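Local atomic coordinates of hybrid kinase (Caulobacter vibrioides, PDB entry 6QRL), a protein that probably phosphorylates itself on histidine with ATP in a phosphorelay, and here is represented by its pseudo-receiver domain, which binds the second messenger cyclic di-GMP. Residues 9-14 with 20-25; 32-37 with 45-50; 49-54 with 108-113; 53-58 with 97-102. All coordinates share one frame; numbering follows the deposited sequence.

Interaction 1: 9-14 with 20-25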
# COMPACT_ATOMS: atom_id res chain seq x y z
N VAL A 9 8.26 -1.19 -3.27
CA VAL A 9 6.84 -0.78 -3.07
C VAL A 9 5.96 -1.68 -3.93
O VAL A 9 6.18 -1.69 -5.17
CB VAL A 9 6.61 0.70 -3.45
CG1 VAL A 9 5.21 1.13 -3.05
CG2 VAL A 9 7.68 1.63 -2.87
N ALA A 10 5.03 -2.40 -3.32
CA ALA A 10 3.96 -3.19 -3.99
C ALA A 10 2.73 -2.33 -4.23
O ALA A 10 2.43 -1.43 -3.39
CB ALA A 10 3.63 -4.40 -3.17
N ILE A 11 2.02 -2.57 -5.33
CA ILE A 11 0.67 -1.98 -5.60
C ILE A 11 -0.30 -3.14 -5.82
O ILE A 11 -0.11 -3.88 -6.77
CB ILE A 11 0.67 -0.95 -6.76
CG1 ILE A 11 -0.74 -0.51 -7.12
CG2 ILE A 11 1.43 -1.44 -7.99
CD1 ILE A 11 -1.41 0.30 -6.01
N ALA A 12 -1.18 -3.37 -4.85
CA ALA A 12 -2.30 -4.33 -4.93
C ALA A 12 -3.56 -3.60 -5.40
O ALA A 12 -4.11 -2.76 -4.66
CB ALA A 12 -2.51 -4.97 -3.59
N SER A 13 -3.99 -3.85 -6.62
CA SER A 13 -5.20 -3.22 -7.19
C SER A 13 -5.79 -4.14 -8.24
O SER A 13 -5.05 -4.69 -9.06
CB SER A 13 -4.91 -1.87 -7.80
OG SER A 13 -6.07 -1.38 -8.46
N PRO A 14 -7.13 -4.26 -8.29
CA PRO A 14 -7.79 -5.04 -9.35
C PRO A 14 -7.86 -4.23 -10.65
O PRO A 14 -8.29 -4.77 -11.61
CB PRO A 14 -9.20 -5.26 -8.80
CG PRO A 14 -9.45 -4.03 -7.90
CD PRO A 14 -8.09 -3.67 -7.33
N ALA A 20 -0.59 0.08 -13.34
CA ALA A 20 0.44 0.58 -14.29
C ALA A 20 0.85 2.02 -13.93
O ALA A 20 2.07 2.28 -13.91
CB ALA A 20 -0.06 0.49 -15.71
N ALA A 21 -0.11 2.90 -13.64
CA ALA A 21 0.15 4.31 -13.28
C ALA A 21 0.96 4.39 -11.98
O ALA A 21 1.89 5.23 -11.93
CB ALA A 21 -1.12 5.12 -13.17
N THR A 22 0.58 3.63 -10.96
CA THR A 22 1.27 3.66 -9.65
C THR A 22 2.67 3.06 -9.83
O THR A 22 3.62 3.68 -9.33
CB THR A 22 0.45 2.95 -8.57
OG1 THR A 22 -0.89 3.44 -8.60
CG2 THR A 22 1.02 3.16 -7.18
N ALA A 23 2.82 1.96 -10.56
CA ALA A 23 4.17 1.38 -10.83
C ALA A 23 5.06 2.42 -11.54
O ALA A 23 6.24 2.58 -11.15
CB ALA A 23 4.08 0.10 -11.61
N ARG A 24 4.52 3.16 -12.52
CA ARG A 24 5.33 4.20 -13.23
C ARG A 24 5.74 5.32 -12.25
O ARG A 24 6.89 5.76 -12.35
CB ARG A 24 4.58 4.70 -14.47
CG ARG A 24 4.47 3.65 -15.57
CD ARG A 24 3.90 4.22 -16.87
NE ARG A 24 2.74 3.51 -17.43
CZ ARG A 24 2.74 2.70 -18.49
NH1 ARG A 24 3.86 2.42 -19.15
NH2 ARG A 24 1.61 2.15 -18.90
N GLN A 25 4.86 5.73 -11.32
CA GLN A 25 5.18 6.77 -10.30
C GLN A 25 6.25 6.25 -9.34
O GLN A 25 7.18 7.02 -9.06
CB GLN A 25 3.95 7.20 -9.50
CG GLN A 25 3.01 8.04 -10.34
CD GLN A 25 1.80 8.41 -9.52
OE1 GLN A 25 1.26 7.55 -8.82
NE2 GLN A 25 1.44 9.68 -9.55
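Ile-11 of strand 8-12 packs on Thr-22 of helix 16-28. The two elements open the first beta-alpha-beta unit of a receiver-type fold, in which strands 8-12 and 32-36 run parallel with the helix between them. The contact is apolar and buried. No hydrogen bond crosses it. Ile-11 supplies its longer branch. CG1 lies anti to the backbone N (chi1 173°), which carries the branch out from the strand and onto the helix. CD1 then rests on the methyl of Thr-22, with Ile-11 CD1 3.9 Å from Thr-22 CG2. Further back on the branch, Ile-11 CG1 lies 3.9 Å from Thr-22 CB. The two side chains meet at a slant, and the isoleucine branch touches both the CB and the methyl of the threonine. The other branch of Ile-11 makes a looser contact with the backbone of the next helix residue, Ala-23. Leu-53 of strand 51-55 touches both Ile-11 and Thr-22, and Leu-106 of helix 103-111 also reaches Thr-22. The pair is thus part of the packing between the sheet and these two helices.

Polar groups bond within the helix or away from the contact. Thr-22 OG1 is hydrogen-bonded to Val-18 O, one turn earlier, which leaves the methyl to face the strand. Gln-25 NE2 is hydrogen-bonded to Leu-101 O, and Gln-25 also touches a bound cyclic di-GMP. Inside the helix, Arg-24 N donates to Ala-20 O at 3.0 Å, and Gln-25 N donates to Ala-21 O at 3.1 Å.

Interaction 2: 32-37 with 45-50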
# COMPACT_ATOMS: atom_id res chain seq x y z
N ARG A 32 11.55 0.51 -6.67
CA ARG A 32 11.23 -0.74 -7.43
C ARG A 32 9.78 -1.11 -7.16
O ARG A 32 9.42 -1.22 -5.96
CB ARG A 32 12.18 -1.87 -7.03
CG ARG A 32 13.41 -2.00 -7.91
CD ARG A 32 14.22 -3.30 -7.72
NE ARG A 32 15.52 -3.01 -7.11
CZ ARG A 32 15.71 -2.52 -5.87
NH1 ARG A 32 14.69 -2.27 -5.06
NH2 ARG A 32 16.94 -2.27 -5.45
N ALA A 33 8.99 -1.31 -8.23
CA ALA A 33 7.52 -1.52 -8.20
C ALA A 33 7.20 -3.01 -8.34
O ALA A 33 7.82 -3.65 -9.18
CB ALA A 33 6.83 -0.71 -9.28
N TYR A 34 6.28 -3.52 -7.52
CA TYR A 34 5.78 -4.92 -7.53
C TYR A 34 4.25 -4.89 -7.69
O TYR A 34 3.56 -4.65 -6.70
CB TYR A 34 6.26 -5.70 -6.29
CG TYR A 34 7.76 -5.79 -6.25
CD1 TYR A 34 8.50 -4.76 -5.71
CD2 TYR A 34 8.46 -6.83 -6.86
CE1 TYR A 34 9.88 -4.77 -5.72
CE2 TYR A 34 9.85 -6.86 -6.89
CZ TYR A 34 10.56 -5.82 -6.30
OH TYR A 34 11.93 -5.75 -6.33
N ALA A 35 3.75 -5.05 -8.92
CA ALA A 35 2.30 -4.94 -9.24
C ALA A 35 1.60 -6.25 -8.91
O ALA A 35 2.15 -7.30 -9.25
CB ALA A 35 2.13 -4.59 -10.71
N ALA A 36 0.46 -6.21 -8.25
CA ALA A 36 -0.32 -7.42 -7.91
C ALA A 36 -1.83 -7.14 -7.99
O ALA A 36 -2.24 -5.97 -7.81
CB ALA A 36 0.08 -7.86 -6.53
N VAL A 37 -2.65 -8.18 -8.19
CA VAL A 37 -4.12 -7.96 -8.32
C VAL A 37 -4.80 -7.88 -6.96
O VAL A 37 -5.94 -7.43 -6.92
CB VAL A 37 -4.83 -9.03 -9.18
CG1 VAL A 37 -4.43 -8.93 -10.62
CG2 VAL A 37 -4.66 -10.44 -8.61
N GLY A 45 4.43 -11.92 -4.12
CA GLY A 45 5.22 -11.42 -5.27
C GLY A 45 6.22 -10.34 -4.90
O GLY A 45 7.09 -10.00 -5.75
N ALA A 46 6.11 -9.76 -3.70
CA ALA A 46 6.95 -8.61 -3.32
C ALA A 46 7.95 -9.03 -2.25
O ALA A 46 7.69 -9.94 -1.46
CB ALA A 46 6.09 -7.45 -2.87
N PRO A 47 9.13 -8.38 -2.20
CA PRO A 47 10.09 -8.63 -1.13
C PRO A 47 9.45 -8.39 0.23
O PRO A 47 8.51 -7.58 0.32
CB PRO A 47 11.22 -7.60 -1.36
CG PRO A 47 11.02 -7.10 -2.80
CD PRO A 47 9.58 -7.38 -3.19
N ALA A 48 9.97 -9.05 1.26
CA ALA A 48 9.47 -8.98 2.65
C ALA A 48 9.50 -7.54 3.21
O ALA A 48 8.70 -7.24 4.11
CB ALA A 48 10.28 -9.93 3.51
N ASP A 49 10.39 -6.67 2.72
CA ASP A 49 10.49 -5.28 3.26
C ASP A 49 9.58 -4.32 2.46
O ASP A 49 9.52 -3.17 2.83
CB ASP A 49 11.94 -4.79 3.29
CG ASP A 49 12.58 -4.48 1.93
OD1 ASP A 49 12.01 -4.89 0.84
OD2 ASP A 49 13.67 -3.83 1.95
N ALA A 50 8.88 -4.76 1.40
CA ALA A 50 8.13 -3.82 0.53
C ALA A 50 7.04 -3.11 1.35
O ALA A 50 6.33 -3.78 2.16
CB ALA A 50 7.52 -4.56 -0.63
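Tyr-34 of strand 32-36 meets the loop 45-50, which joins helix 39-45 to strand 51-55. Both belong to the receiver-type alpha/beta fold, and strand 32-36 is an outermost strand of its parallel sheet within the chain. The contact lies at the surface, away from the cyclic di-GMP sites.

Along the strand, Tyr-34 carries the contact. Its CG stands beside the backbone N and anti to the carbonyl carbon (chi1 -62°), which brings the ring against Pro-47. Near the start of the side chain, Tyr-34 CB lies 3.8 Å from Ala-46 CB. Gly-45 O approaches the ring obliquely, 3.6 Å from Tyr-34 CD2. Pro-47 covers one ring face in a CH-pi contact. Pro-47 CG lies toward the hydroxyl end, 3.9 Å from Tyr-34 OH. That hydroxyl has a weak hydrogen bond to Asn-8 OD1. Ala-46 is the first residue past helix 39-45; a type I turn from Pro-47 to Ala-50 then leads the chain toward the next strand, with Ala-50 N bonded to Pro-47 O at 3.0 Å. Pro-47 CD sits almost directly above the ring, 3.5 Å from the centroid of the Tyr-34 ring and 7° off its normal.

Interaction 3: 49-54 with 108-113. With C2E (9,9'-[(2R,3R,3aS,5S,7aR,9R,10R,10aS,12S,14aR)-3,5,10,12-tetrahydroxy-5,12-dioxidooctahydro-2H,7H-difuro[3,2-d:3',2'-j][1,3,7,9,2,8]tetraoxadiphosphacyclododecine-2,9-diyl]bis(2-amino-1,9-dihydro-6H-purin-6-one)), chain C.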
# COMPACT_ATOMS: atom_id res chain seq x y z
N ASP A 49 10.39 -6.67 2.72
CA ASP A 49 10.49 -5.28 3.26
C ASP A 49 9.58 -4.32 2.46
O ASP A 49 9.52 -3.17 2.83
CB ASP A 49 11.94 -4.79 3.29
CG ASP A 49 12.58 -4.48 1.93
OD1 ASP A 49 12.01 -4.89 0.84
OD2 ASP A 49 13.67 -3.83 1.95
N ALA A 50 8.88 -4.76 1.40
CA ALA A 50 8.13 -3.82 0.53
C ALA A 50 7.04 -3.11 1.35
O ALA A 50 6.33 -3.78 2.16
CB ALA A 50 7.52 -4.56 -0.63
N VAL A 51 6.87 -1.81 1.12
CA VAL A 51 5.64 -1.10 1.59
C VAL A 51 4.51 -1.47 0.63
O VAL A 51 4.76 -1.45 -0.59
CB VAL A 51 5.87 0.42 1.62
CG1 VAL A 51 4.59 1.18 1.95
CG2 VAL A 51 6.98 0.77 2.60
N LEU A 52 3.33 -1.78 1.15
CA LEU A 52 2.16 -2.25 0.36
C LEU A 52 1.18 -1.10 0.13
O LEU A 52 0.66 -0.57 1.12
CB LEU A 52 1.48 -3.40 1.10
CG LEU A 52 2.40 -4.53 1.57
CD1 LEU A 52 1.63 -5.57 2.38
CD2 LEU A 52 3.09 -5.19 0.37
N LEU A 53 1.01 -0.66 -1.12
CA LEU A 53 -0.06 0.28 -1.50
C LEU A 53 -1.27 -0.59 -1.86
O LEU A 53 -1.17 -1.41 -2.79
CB LEU A 53 0.37 1.16 -2.67
CG LEU A 53 1.17 2.42 -2.40
CD1 LEU A 53 1.87 2.46 -1.06
CD2 LEU A 53 2.13 2.69 -3.55
N ILE A 54 -2.34 -0.49 -1.08
CA ILE A 54 -3.54 -1.37 -1.19
C ILE A 54 -4.72 -0.50 -1.60
O ILE A 54 -5.12 0.34 -0.78
CB ILE A 54 -3.78 -2.14 0.11
CG1 ILE A 54 -2.57 -3.01 0.45
CG2 ILE A 54 -5.05 -2.97 0.02
CD1 ILE A 54 -2.70 -3.74 1.78
N ALA A 108 6.10 10.57 0.21
CA ALA A 108 6.00 10.89 1.65
C ALA A 108 5.38 9.70 2.40
O ALA A 108 5.95 9.32 3.41
CB ALA A 108 5.23 12.17 1.87
N GLN A 109 4.28 9.09 1.92
CA GLN A 109 3.61 8.01 2.71
C GLN A 109 4.45 6.72 2.69
O GLN A 109 4.41 5.99 3.69
CB GLN A 109 2.19 7.78 2.22
CG GLN A 109 1.25 8.93 2.56
CD GLN A 109 1.19 9.24 4.04
OE1 GLN A 109 1.03 8.34 4.86
NE2 GLN A 109 1.31 10.52 4.38
N VAL A 110 5.20 6.46 1.63
CA VAL A 110 6.11 5.29 1.57
C VAL A 110 7.29 5.52 2.52
O VAL A 110 7.61 4.59 3.29
CB VAL A 110 6.56 5.03 0.12
CG1 VAL A 110 7.66 3.98 0.08
CG2 VAL A 110 5.37 4.62 -0.75
N LEU A 111 7.90 6.71 2.51
CA LEU A 111 9.07 7.02 3.39
C LEU A 111 8.68 6.94 4.87
O LEU A 111 9.53 6.50 5.65
CB LEU A 111 9.66 8.40 3.07
CG LEU A 111 10.35 8.50 1.72
CD1 LEU A 111 11.13 9.82 1.61
CD2 LEU A 111 11.28 7.32 1.46
N GLN A 112 7.45 7.32 5.23
CA GLN A 112 7.01 7.46 6.65
C GLN A 112 6.24 6.22 7.12
O GLN A 112 5.77 6.25 8.25
CB GLN A 112 6.10 8.67 6.82
CG GLN A 112 6.76 10.00 6.46
CD GLN A 112 5.77 11.13 6.32
OE1 GLN A 112 4.58 11.01 6.66
NE2 GLN A 112 6.24 12.26 5.81
N ALA A 113 6.03 5.22 6.25
CA ALA A 113 5.10 4.09 6.49
C ALA A 113 5.52 3.31 7.76
O ALA A 113 6.73 3.00 7.90
CB ALA A 113 5.08 3.17 5.32
P1 C2E C . -5.86 16.01 3.17
O2P C2E C . -5.99 14.63 2.58
O1P C2E C . -6.85 16.47 4.20
O5' C2E C . -4.44 16.02 3.92
C5' C2E C . -4.14 17.10 4.80
C4' C2E C . -2.77 16.86 5.36
O4' C2E C . -2.81 15.71 6.23
C3' C2E C . -1.72 16.50 4.32
O3' C2E C . -1.27 17.75 3.77
C2' C2E C . -0.68 15.71 5.16
O2' C2E C . 0.43 16.51 5.52
C1' C2E C . -1.49 15.25 6.39
N9 C2E C . -1.59 13.80 6.58
C8 C2E C . -1.66 13.16 7.79
N7 C2E C . -1.83 11.87 7.68
C5 C2E C . -1.90 11.64 6.31
C6 C2E C . -2.08 10.43 5.60
O6 C2E C . -2.26 9.30 6.05
N1 C2E C . -2.10 10.64 4.22
C2 C2E C . -1.95 11.86 3.60
N2 C2E C . -2.00 11.85 2.26
N3 C2E C . -1.78 13.00 4.27
C4 C2E C . -1.76 12.82 5.62
P11 C2E C . -0.85 17.72 2.22
O21 C2E C . -0.04 16.48 2.04
O11 C2E C . -0.26 19.06 1.87
O5A C2E C . -2.24 17.61 1.42
C5A C2E C . -3.13 18.76 1.28
C4A C2E C . -4.35 18.34 0.50
O4A C2E C . -3.99 18.14 -0.89
C3A C2E C . -4.99 17.01 0.90
O3A C2E C . -5.80 17.20 2.07
C2A C2E C . -5.75 16.64 -0.37
O2A C2E C . -6.96 17.30 -0.63
C1A C2E C . -4.77 17.10 -1.45
N91 C2E C . -3.89 16.02 -1.85
C81 C2E C . -2.75 15.65 -1.20
N71 C2E C . -2.17 14.59 -1.71
C51 C2E C . -3.00 14.25 -2.77
C61 C2E C . -2.86 13.19 -3.70
O61 C2E C . -2.01 12.29 -3.71
N11 C2E C . -3.91 13.20 -4.62
C21 C2E C . -4.94 14.11 -4.66
N21 C2E C . -5.83 13.95 -5.66
N31 C2E C . -5.08 15.10 -3.77
C41 C2E C . -4.07 15.11 -2.87
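Val-51, on strand 51-55, presents both methyls to the last turn of helix 103-111 and to Ala-113 just past it. The side chains that meet are apolar, and no hydrogen bond crosses. CG1 and CG2 form a fork that straddles the methyl of Ala-113, with Val-51 CG1 3.9 Å and Val-51 CG2 4.1 Å from Ala-113 CB. The CG2 prong also meets the helix at Val-110: Val-51 CG2 lies 3.9 Å from Val-110 O and 4.1 Å from Val-110 CG1. Val-110 divides its two methyls between two strand residues. Its CG1 goes to Val-51, while Val-110 CG2 meets Leu-53 CD1 at 4.1 Å. Leu-53 and Val-110 cross at about a right angle and touch through one methyl each. Val-9 of strand 8-12 packs on both Leu-53 and Val-110.

Gln-109 turns away from this packing. Bent at chi2 (-57°), its chain lays the amide flat over one face of a guanine of cyclic di-GMP, with Gln-109 NE2 3.4 Å from C2E N1. Tyr-96 OH and Ser-105 OG hydrogen-bond the same ligand. The helix packs on a central strand and contributes to the second-messenger pocket. Packing of the last helix on the parallel sheet is characteristic of the receiver fold.

Interaction 4: 53-58 with 97-102. With C2E (9,9'-[(2R,3R,3aS,5S,7aR,9R,10R,10aS,12S,14aR)-3,5,10,12-tetrahydroxy-5,12-dioxidooctahydro-2H,7H-difuro[3,2-d:3',2'-j][1,3,7,9,2,8]tetraoxadiphosphacyclododecine-2,9-diyl]bis(2-amino-1,9-dihydro-6H-purin-6-one)), chain C.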
# COMPACT_ATOMS: atom_id res chain seq x y z
N LEU A 53 1.01 -0.66 -1.12
CA LEU A 53 -0.06 0.28 -1.50
C LEU A 53 -1.27 -0.59 -1.86
O LEU A 53 -1.17 -1.41 -2.79
CB LEU A 53 0.37 1.16 -2.67
CG LEU A 53 1.17 2.42 -2.40
CD1 LEU A 53 1.87 2.46 -1.06
CD2 LEU A 53 2.13 2.69 -3.55
N ILE A 54 -2.34 -0.49 -1.08
CA ILE A 54 -3.54 -1.37 -1.19
C ILE A 54 -4.72 -0.50 -1.60
O ILE A 54 -5.12 0.34 -0.78
CB ILE A 54 -3.78 -2.14 0.11
CG1 ILE A 54 -2.57 -3.01 0.45
CG2 ILE A 54 -5.05 -2.97 0.02
CD1 ILE A 54 -2.70 -3.74 1.78
N ASP A 55 -5.26 -0.74 -2.79
CA ASP A 55 -6.45 -0.07 -3.36
C ASP A 55 -7.69 -0.42 -2.53
O ASP A 55 -7.98 -1.60 -2.40
CB ASP A 55 -6.61 -0.45 -4.83
CG ASP A 55 -7.53 0.44 -5.64
OD1 ASP A 55 -8.33 1.18 -5.00
OD2 ASP A 55 -7.49 0.37 -6.91
N ALA A 56 -8.40 0.58 -1.98
CA ALA A 56 -9.68 0.37 -1.25
C ALA A 56 -10.72 -0.30 -2.16
O ALA A 56 -11.73 -0.81 -1.62
CB ALA A 56 -10.23 1.65 -0.68
N ALA A 57 -10.55 -0.29 -3.48
CA ALA A 57 -11.38 -1.13 -4.37
C ALA A 57 -11.38 -2.60 -3.93
O ALA A 57 -12.32 -3.30 -4.30
CB ALA A 57 -10.90 -0.98 -5.79
N LEU A 58 -10.38 -3.07 -3.18
CA LEU A 58 -10.31 -4.47 -2.68
C LEU A 58 -11.15 -4.69 -1.42
O LEU A 58 -11.21 -5.84 -1.01
CB LEU A 58 -8.86 -4.86 -2.38
CG LEU A 58 -7.98 -4.93 -3.62
CD1 LEU A 58 -6.51 -4.98 -3.23
CD2 LEU A 58 -8.36 -6.12 -4.47
N LEU A 97 -3.63 7.57 0.72
CA LEU A 97 -3.37 8.39 -0.47
C LEU A 97 -4.71 8.57 -1.18
O LEU A 97 -5.47 7.58 -1.24
CB LEU A 97 -2.37 7.64 -1.35
CG LEU A 97 -0.95 7.61 -0.80
CD1 LEU A 97 -0.07 6.64 -1.58
CD2 LEU A 97 -0.37 9.01 -0.82
N ILE A 98 -4.97 9.77 -1.69
CA ILE A 98 -6.21 10.12 -2.43
C ILE A 98 -5.94 9.91 -3.92
O ILE A 98 -4.95 10.44 -4.43
CB ILE A 98 -6.64 11.56 -2.12
CG1 ILE A 98 -6.90 11.78 -0.63
CG2 ILE A 98 -7.83 11.96 -2.98
CD1 ILE A 98 -8.05 10.94 -0.07
N LYS A 99 -6.81 9.13 -4.58
CA LYS A 99 -6.85 8.88 -6.04
C LYS A 99 -7.51 10.09 -6.71
O LYS A 99 -8.57 10.51 -6.26
CB LYS A 99 -7.61 7.59 -6.35
CG LYS A 99 -6.86 6.32 -6.04
CD LYS A 99 -7.67 5.03 -6.29
CE LYS A 99 -8.83 4.82 -5.34
NZ LYS A 99 -9.62 3.63 -5.75
N PRO A 100 -6.91 10.71 -7.75
CA PRO A 100 -5.69 10.21 -8.40
C PRO A 100 -4.42 10.62 -7.64
O PRO A 100 -4.39 11.76 -7.21
CB PRO A 100 -5.74 10.93 -9.77
CG PRO A 100 -6.41 12.29 -9.46
CD PRO A 100 -7.34 12.03 -8.28
N LEU A 101 -3.43 9.73 -7.51
CA LEU A 101 -2.23 9.91 -6.64
C LEU A 101 -1.31 11.01 -7.18
O LEU A 101 -1.01 11.05 -8.41
CB LEU A 101 -1.41 8.62 -6.58
CG LEU A 101 -2.10 7.35 -6.09
CD1 LEU A 101 -1.06 6.37 -5.52
CD2 LEU A 101 -3.18 7.62 -5.06
N ARG A 102 -0.79 11.83 -6.28
CA ARG A 102 0.33 12.77 -6.53
C ARG A 102 1.64 12.06 -6.18
O ARG A 102 1.73 11.51 -5.07
CB ARG A 102 0.20 14.01 -5.65
CG ARG A 102 -0.87 14.97 -6.12
CD ARG A 102 -1.06 16.06 -5.09
NE ARG A 102 -2.21 16.87 -5.43
CZ ARG A 102 -2.71 17.83 -4.66
NH1 ARG A 102 -2.12 18.12 -3.52
NH2 ARG A 102 -3.75 18.53 -5.07
P1 C2E C . -5.86 16.01 3.17
O2P C2E C . -5.99 14.63 2.58
O1P C2E C . -6.85 16.47 4.20
O5' C2E C . -4.44 16.02 3.92
C5' C2E C . -4.14 17.10 4.80
C4' C2E C . -2.77 16.86 5.36
O4' C2E C . -2.81 15.71 6.23
C3' C2E C . -1.72 16.50 4.32
O3' C2E C . -1.27 17.75 3.77
C2' C2E C . -0.68 15.71 5.16
O2' C2E C . 0.43 16.51 5.52
C1' C2E C . -1.49 15.25 6.39
N9 C2E C . -1.59 13.80 6.58
C8 C2E C . -1.66 13.16 7.79
N7 C2E C . -1.83 11.87 7.68
C5 C2E C . -1.90 11.64 6.31
C6 C2E C . -2.08 10.43 5.60
O6 C2E C . -2.26 9.30 6.05
N1 C2E C . -2.10 10.64 4.22
C2 C2E C . -1.95 11.86 3.60
N2 C2E C . -2.00 11.85 2.26
N3 C2E C . -1.78 13.00 4.27
C4 C2E C . -1.76 12.82 5.62
P11 C2E C . -0.85 17.72 2.22
O21 C2E C . -0.04 16.48 2.04
O11 C2E C . -0.26 19.06 1.87
O5A C2E C . -2.24 17.61 1.42
C5A C2E C . -3.13 18.76 1.28
C4A C2E C . -4.35 18.34 0.50
O4A C2E C . -3.99 18.14 -0.89
C3A C2E C . -4.99 17.01 0.90
O3A C2E C . -5.80 17.20 2.07
C2A C2E C . -5.75 16.64 -0.37
O2A C2E C . -6.96 17.30 -0.63
C1A C2E C . -4.77 17.10 -1.45
N91 C2E C . -3.89 16.02 -1.85
C81 C2E C . -2.75 15.65 -1.20
N71 C2E C . -2.17 14.59 -1.71
C51 C2E C . -3.00 14.25 -2.77
C61 C2E C . -2.86 13.19 -3.70
O61 C2E C . -2.01 12.29 -3.71
N11 C2E C . -3.91 13.20 -4.62
C21 C2E C . -4.94 14.11 -4.66
N21 C2E C . -5.83 13.95 -5.66
N31 C2E C . -5.08 15.10 -3.77
C41 C2E C . -4.07 15.11 -2.87
O HOH W 1 -9.23 1.73 -8.29
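The guanidinium of Arg-102, in the loop after the last strand of this receiver fold, lies with one face over a guanine of cyclic di-GMP, and C2E C41 sits 3.4 Å above the guanidinium plane. The side chain runs extended from CG to NE across the face of the base, from its O61 side to C41. At the rim of the same guanine, Pro-100 O accepts from both C2E N11 and C2E N21, each at 3.0 Å. Arg-102 N donates to C2E O61 at 2.9 Å, with an N-H...O angle of 164°. The loop after strand 95-98 thus reads the base mainly through backbone atoms. Arg-102 NH2 is also hydrogen-bonded to a second bound cyclic di-GMP.

The inward side of this loop keeps the lysine-aspartate pair of a receiver domain. Asp-55 is the predicted phosphorylation site and is unmodified here. Lys-99, followed by a cis peptide bond to Pro-100, reaches across to it in a salt bridge. Leu-53 and Leu-97 add a loose apolar touch deeper in the core.

Ser-13 OG is hydrogen-bonded to Asp-55 OD2, which also accepts from a water at 2.6 Å; that water accepts in turn from Lys-99 NZ. Two donors, Ala-57 N and Lys-99 NZ, meet Asp-55 OD1. Ala-57 N completes an Asx turn from above the carboxylate plane. Lys-99 NZ donates to Asp-55 OD1 at 2.9 Å, on the syn side and 20° out of the carboxylate plane.

From the N terminus, interaction 1 closes first, bringing helix 16-28 back onto strand 8-12. Interaction 2 follows in series. It closes the loop through helix 39-45 at the sheet edge. Interaction 3 begins where interaction 2 ends, sharing Asp-49 and Ala-50; interaction 4 begins on strand 51-55. Interaction 4 closes at 97-102, and interaction 3 spans further, to 108-113, so the span of interaction 4 nests within that of interaction 3. They share Leu-53 and Ile-54, and Gln-109 touches Leu-97 between them. Strand 8-12 pairs with both strand 32-36 and strand 51-55, which links all four contacts through one sheet. The Ser-13 side chain joins interaction 1 to interaction 4. Interactions 3 and 4 also meet at cyclic di-GMP.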